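Local coordinates for hydrogenase (NiFe) small subunit HydA (Allochromatium vinosum, PDB 3MYR), which probably serves as the electron-transfer subunit of a hydrogen-oxidising [NiFe] hydrogenase, carrying two [4Fe-4S] clusters and one [3Fe-4S] cluster beside the large subunit, at residues P120-N125 with Q254-G259; S10-T15 with S75-D80. One frame throughout, in Å; residues are numbered along the deposited sequence.

Contact 1: residues P120-N125 with Q254-G259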
loop_
_atom_site.group_PDB
_atom_site.type_symbol
_atom_site.label_atom_id
_atom_site.label_comp_id
_atom_site.label_asym_id
_atom_site.label_seq_id
_atom_site.Cartn_x
_atom_site.Cartn_y
_atom_site.Cartn_z
ATOM N N PRO A 120 11.091 -9.139 -7.501
ATOM C CA PRO A 120 12.441 -9.234 -6.873
ATOM C C PRO A 120 13.426 -10.110 -7.688
ATOM O O PRO A 120 14.655 -9.905 -7.669
ATOM C CB PRO A 120 12.164 -9.920 -5.508
ATOM C CG PRO A 120 10.668 -9.527 -5.189
ATOM C CD PRO A 120 10.016 -9.671 -6.642
ATOM N N GLN A 121 12.878 -11.008 -8.478
ATOM C CA GLN A 121 13.695 -11.894 -9.293
ATOM C C GLN A 121 14.015 -11.345 -10.692
ATOM O O GLN A 121 14.886 -11.896 -11.385
ATOM C CB GLN A 121 13.049 -13.274 -9.397
ATOM C CG GLN A 121 14.016 -14.308 -9.920
ATOM C CD GLN A 121 13.483 -15.105 -11.066
ATOM O OE1 GLN A 121 13.487 -16.325 -10.945
ATOM N NE2 GLN A 121 12.815 -14.468 -12.058
ATOM N N ALA A 122 13.386 -10.232 -11.091
ATOM C CA ALA A 122 13.663 -9.673 -12.392
ATOM C C ALA A 122 15.157 -9.220 -12.432
ATOM O O ALA A 122 15.743 -8.809 -11.395
ATOM C CB ALA A 122 12.712 -8.451 -12.634
ATOM N N ARG A 123 15.773 -9.236 -13.630
ATOM C CA ARG A 123 17.186 -8.833 -13.751
ATOM C C ARG A 123 17.496 -7.527 -13.056
ATOM O O ARG A 123 16.834 -6.525 -13.319
ATOM C CB ARG A 123 17.567 -8.710 -15.253
ATOM C CG ARG A 123 17.819 -10.105 -15.824
ATOM C CD ARG A 123 17.736 -10.218 -17.347
ATOM N NE ARG A 123 18.471 -9.176 -18.106
ATOM C CZ ARG A 123 18.159 -8.839 -19.384
ATOM N NH1 ARG A 123 18.858 -7.904 -20.032
ATOM N NH2 ARG A 123 17.126 -9.434 -20.039
ATOM N N PRO A 124 18.613 -7.480 -12.283
ATOM C CA PRO A 124 19.611 -8.548 -12.155
ATOM C C PRO A 124 19.422 -9.339 -10.851
ATOM O O PRO A 124 20.354 -9.975 -10.392
ATOM C CB PRO A 124 20.948 -7.761 -12.083
ATOM C CG PRO A 124 20.561 -6.502 -11.327
ATOM C CD PRO A 124 19.180 -6.157 -11.953
ATOM N N ASN A 125 18.225 -9.351 -10.303
ATOM C CA ASN A 125 17.947 -10.115 -9.089
ATOM C C ASN A 125 18.940 -9.840 -7.914
ATOM O O ASN A 125 19.684 -10.709 -7.505
ATOM C CB ASN A 125 17.907 -11.607 -9.418
ATOM C CG ASN A 125 17.290 -12.432 -8.271
ATOM O OD1 ASN A 125 16.919 -11.904 -7.214
ATOM N ND2 ASN A 125 17.233 -13.680 -8.451
ATOM N N GLN A 254 8.722 -14.660 -15.316
ATOM C CA GLN A 254 9.603 -13.678 -15.965
ATOM C C GLN A 254 8.950 -12.640 -16.863
ATOM O O GLN A 254 9.554 -12.195 -17.829
ATOM C CB GLN A 254 10.750 -14.404 -16.734
ATOM C CG GLN A 254 11.822 -15.071 -15.761
ATOM C CD GLN A 254 11.295 -16.429 -15.247
ATOM O OE1 GLN A 254 10.861 -17.264 -16.055
ATOM N NE2 GLN A 254 11.232 -16.609 -13.945
ATOM N N PHE A 255 7.727 -12.207 -16.575
ATOM C CA PHE A 255 7.088 -11.290 -17.498
ATOM C C PHE A 255 7.778 -9.934 -17.480
ATOM O O PHE A 255 7.688 -9.208 -18.447
ATOM C CB PHE A 255 5.573 -11.139 -17.214
ATOM C CG PHE A 255 5.257 -10.276 -16.006
ATOM C CD1 PHE A 255 4.924 -8.911 -16.189
ATOM C CD2 PHE A 255 5.174 -10.843 -14.724
ATOM C CE1 PHE A 255 4.585 -8.122 -15.093
ATOM C CE2 PHE A 255 4.794 -10.065 -13.590
ATOM C CZ PHE A 255 4.469 -8.711 -13.777
ATOM N N TRP A 256 8.455 -9.601 -16.379
ATOM C CA TRP A 256 9.175 -8.323 -16.301
ATOM C C TRP A 256 10.312 -8.254 -17.290
ATOM O O TRP A 256 10.745 -7.160 -17.634
ATOM C CB TRP A 256 9.806 -8.106 -14.912
ATOM C CG TRP A 256 8.745 -8.079 -13.805
ATOM C CD1 TRP A 256 8.516 -9.042 -12.874
ATOM C CD2 TRP A 256 7.870 -6.996 -13.494
ATOM N NE1 TRP A 256 7.461 -8.676 -12.044
ATOM C CE2 TRP A 256 7.082 -7.398 -12.371
ATOM C CE3 TRP A 256 7.656 -5.719 -14.072
ATOM C CZ2 TRP A 256 6.100 -6.564 -11.785
ATOM C CZ3 TRP A 256 6.678 -4.880 -13.517
ATOM C CH2 TRP A 256 5.852 -5.332 -12.403
ATOM N N ASP A 257 10.838 -9.409 -17.692
ATOM C CA ASP A 257 11.990 -9.419 -18.555
ATOM C C ASP A 257 11.626 -9.835 -19.966
ATOM O O ASP A 257 12.469 -10.386 -20.648
ATOM C CB ASP A 257 13.109 -10.320 -17.957
ATOM C CG ASP A 257 13.729 -9.687 -16.663
ATOM O OD1 ASP A 257 14.036 -8.469 -16.742
ATOM O OD2 ASP A 257 13.871 -10.357 -15.579
ATOM N N ALA A 258 10.397 -9.592 -20.401
ATOM C CA ALA A 258 10.029 -10.009 -21.753
ATOM C C ALA A 258 10.277 -8.931 -22.821
ATOM O O ALA A 258 9.594 -8.953 -23.801
ATOM C CB ALA A 258 8.522 -10.471 -21.801
ATOM N N GLY A 259 11.240 -8.041 -22.701
ATOM C CA GLY A 259 11.403 -6.977 -23.715
ATOM C C GLY A 259 10.539 -5.791 -23.260
ATOM O O GLY A 259 9.957 -5.843 -22.226
#

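Contact 2: residues S10-T15 with S75-D80. With SF4 (iron/sulfur cluster), chain I.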
loop_
_atom_site.group_PDB
_atom_site.type_symbol
_atom_site.label_atom_id
_atom_site.label_comp_id
_atom_site.label_asym_id
_atom_site.label_seq_id
_atom_site.Cartn_x
_atom_site.Cartn_y
_atom_site.Cartn_z
ATOM N N SER A 10 4.215 -13.733 4.613
ATOM C CA SER A 10 4.471 -12.579 3.717
ATOM C C SER A 10 5.976 -12.370 3.618
ATOM O O SER A 10 6.617 -12.104 4.636
ATOM C CB SER A 10 3.817 -11.312 4.337
ATOM O OG SER A 10 2.434 -11.535 4.413
ATOM N N PHE A 11 6.566 -12.498 2.438
ATOM C CA PHE A 11 8.050 -12.452 2.386
ATOM C C PHE A 11 8.514 -11.215 1.572
ATOM O O PHE A 11 8.205 -10.064 1.979
ATOM C CB PHE A 11 8.536 -13.807 1.811
ATOM C CG PHE A 11 8.333 -14.992 2.776
ATOM C CD1 PHE A 11 8.629 -14.860 4.134
ATOM C CD2 PHE A 11 7.934 -16.240 2.311
ATOM C CE1 PHE A 11 8.593 -15.964 5.014
ATOM C CE2 PHE A 11 7.843 -17.347 3.186
ATOM C CZ PHE A 11 8.169 -17.211 4.541
ATOM N N GLN A 12 9.012 -11.390 0.342
ATOM C CA GLN A 12 9.373 -10.177 -0.436
ATOM C C GLN A 12 8.169 -9.762 -1.276
ATOM O O GLN A 12 8.145 -9.940 -2.533
ATOM C CB GLN A 12 10.578 -10.423 -1.349
ATOM C CG GLN A 12 11.868 -10.798 -0.582
ATOM C CD GLN A 12 12.953 -11.040 -1.604
ATOM O OE1 GLN A 12 12.899 -12.032 -2.322
ATOM N NE2 GLN A 12 13.957 -10.138 -1.679
ATOM N N GLU A 13 7.142 -9.268 -0.598
ATOM C CA GLU A 13 5.910 -8.938 -1.305
ATOM C C GLU A 13 5.692 -7.413 -1.271
ATOM O O GLU A 13 6.341 -6.672 -0.458
ATOM C CB GLU A 13 4.683 -9.629 -0.719
ATOM C CG GLU A 13 4.723 -9.932 0.745
ATOM C CD GLU A 13 4.211 -8.842 1.703
ATOM O OE1 GLU A 13 5.017 -8.357 2.592
ATOM O OE2 GLU A 13 2.973 -8.647 1.734
ATOM N N CYS A 14 4.691 -6.963 -2.032
ATOM C CA CYS A 14 4.388 -5.538 -1.988
ATOM C C CYS A 14 3.036 -5.350 -1.255
ATOM O O CYS A 14 2.574 -4.229 -1.079
ATOM C CB CYS A 14 4.344 -5.032 -3.469
ATOM S SG CYS A 14 2.723 -5.376 -4.321
ATOM N N THR A 15 2.403 -6.482 -0.879
ATOM C CA THR A 15 1.132 -6.562 -0.133
ATOM C C THR A 15 -0.085 -6.395 -1.082
ATOM O O THR A 15 -1.229 -6.538 -0.671
ATOM C CB THR A 15 1.087 -5.670 1.182
ATOM O OG1 THR A 15 2.270 -5.918 1.994
ATOM C CG2 THR A 15 -0.203 -5.975 2.084
ATOM N N SER A 75 8.432 -13.403 -3.095
ATOM C CA SER A 75 9.561 -14.295 -3.340
ATOM C C SER A 75 10.377 -14.425 -2.060
ATOM O O SER A 75 10.117 -13.750 -1.069
ATOM C CB SER A 75 10.422 -13.762 -4.513
ATOM O OG SER A 75 10.891 -12.465 -4.127
ATOM N N ILE A 76 11.271 -15.394 -2.049
ATOM C CA ILE A 76 12.111 -15.676 -0.896
ATOM C C ILE A 76 13.588 -15.642 -1.348
ATOM O O ILE A 76 13.952 -16.338 -2.317
ATOM C CB ILE A 76 11.804 -17.110 -0.429
ATOM C CG1 ILE A 76 10.273 -17.227 -0.102
ATOM C CG2 ILE A 76 12.658 -17.497 0.810
ATOM C CD1 ILE A 76 9.404 -17.887 -1.268
ATOM N N PRO A 77 14.456 -14.913 -0.620
ATOM C CA PRO A 77 15.873 -15.023 -0.987
ATOM C C PRO A 77 16.309 -16.412 -0.659
ATOM O O PRO A 77 16.108 -16.897 0.481
ATOM C CB PRO A 77 16.571 -14.004 -0.069
ATOM C CG PRO A 77 15.439 -13.015 0.350
ATOM C CD PRO A 77 14.196 -13.891 0.422
ATOM N N GLY A 78 16.899 -17.067 -1.653
ATOM C CA GLY A 78 17.235 -18.478 -1.526
ATOM C C GLY A 78 18.349 -18.758 -0.521
ATOM O O GLY A 78 19.032 -17.831 -0.045
ATOM N N PRO A 79 18.579 -20.044 -0.235
ATOM C CA PRO A 79 19.523 -20.363 0.877
ATOM C C PRO A 79 20.978 -19.988 0.497
ATOM O O PRO A 79 21.790 -19.857 1.361
ATOM C CB PRO A 79 19.369 -21.900 1.055
ATOM C CG PRO A 79 18.890 -22.381 -0.327
ATOM C CD PRO A 79 17.979 -21.258 -0.828
ATOM N N ASP A 80 21.291 -19.782 -0.788
ATOM C CA ASP A 80 22.634 -19.197 -1.150
ATOM C C ASP A 80 22.753 -17.647 -1.041
ATOM O O ASP A 80 23.874 -17.093 -1.117
ATOM C CB ASP A 80 23.033 -19.667 -2.581
ATOM C CG ASP A 80 22.811 -21.178 -2.757
ATOM O OD1 ASP A 80 22.058 -21.587 -3.697
ATOM O OD2 ASP A 80 23.298 -21.937 -1.855
HETATM FE FE1 SF4 I . 2.666 -8.360 -7.720
HETATM FE FE2 SF4 I . 1.652 -9.824 -5.570
HETATM FE FE3 SF4 I . 4.408 -9.861 -6.187
HETATM FE FE4 SF4 I . 2.857 -7.523 -5.159
HETATM S S1 SF4 I . 3.459 -9.598 -4.045
HETATM S S2 SF4 I . 4.544 -7.660 -6.634
HETATM S S3 SF4 I . 0.975 -7.754 -6.424
HETATM S S4 SF4 I . 2.730 -10.607 -7.501
#

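Contact 1: residues P120-N125 with Q254-G259
Asp257 meets Arg123 through one directed hydrogen bond, from Arg123 N to Asp257 OD2 (2.9 Å, N-H...O angle 160°). The donor arrives on the syn side of the carboxylate, 19° out of its plane. A chi1 of -69° puts Asp257 CG anti to the carbonyl carbon, on the side of Ala122 and Arg123. Asp257 OD2 also lies 3.3 Å from Ala122 CA.

The guanidinium of Arg123 makes no salt bridge here: Arg123 NH2 stays 4.6 Å from Asp257 OD1, a separation at which any attraction would be long-range, while the aliphatic CB, CG and CD of Arg123 run past the carboxylate. Asp257 OD1 forms a salt bridge with Arg48 of the large subunit, which also hydrogen-bonds to Arg123 O, so one arginine of the partner chain ties both segments together.

Apolar contact is small and lies beside this polar group. Ala122 CB rests 3.7 Å from Trp256 CB and reaches the indole obliquely, near CG. The CA atoms of Ala122 and Trp256 are 6.1 Å apart.

Trp256 belongs to a short 3-10 turn, and its side chain lies about 5 Å from a [4Fe-4S] cluster at the nearest atoms. The arrangement is a loop-to-loop junction between the N-terminal, flavodoxin-like domain and the C-terminal cluster-binding domain of the hydrogenase small subunit, at the large-subunit interface.

Contact 2: residues S10-T15 with S75-D80
Gln12 and Ser75 form a single antiparallel bridge of the hydrogen-bonded type, where the loop after strand 5-10 meets the end of strand 69-77 in the flavodoxin-like domain. Gln12 N donates to Ser75 O (3.0 Å) in the carbonyl plane, with an N-H...O angle of 155°, moderately bent. Gln12 is also the centre of an inverse gamma turn, just before the cluster ligand Cys14.

The Gln12 side chain supplies the second bond. Its CG lies anti to the carbonyl carbon, and a chi2 of 179° keeps the chain extended as far as CD. Ser75 OG, placed between its own backbone N and carbonyl carbon, donates to Gln12 OE1 at 2.7 Å, approaching from above the amide plane. The side chains of Gln12 and Pro77 reach tip to tip, with Gln12 OE1 3.6 Å from Pro77 CD. Gln12 NE2 is gripped from outside the two segments, by Thr127 OG1 and by Val38 O of the large subunit, so both ends of this buried amide are satisfied and its rotation is fixed.

Phe11 meets the same carbonyl and the next residue: Phe11 CB lies 3.3 Å from Ser75 O, and the ring crosses the Ile76 side chain at a slant, Phe11 CD2 to Ile76 CG1 at 3.5 Å. Asn93 and Leu97 of helix 93-101 also pack on this ring.

Past the turn, Glu13 CB approaches cluster sulfur S1 to 3.5 Å, and Cys14 SG binds the iron FE4 at 2.3 Å.

How the contacts relate
Both contacts lie beside the same [4Fe-4S] cluster, contact 2 with a cysteine bound to it and contact 1 with a tryptophan near it. Contact 2 is fully buried within one domain, and across its two segments it uses a backbone bridge and a serine-glutamine bond between neutral groups. Contact 1 is only partly buried, joins two domains, and relies on a carboxylate shared with an arginine of the large subunit. Their centres are 15 Å apart, and Pro120 links them: it belongs to segment 120-125, yet Pro120 CG packs 3.1 Å from Ser75 OG and 3.7 Å from Gln12 O. In sequence, both segments of contact 2 precede those of contact 1.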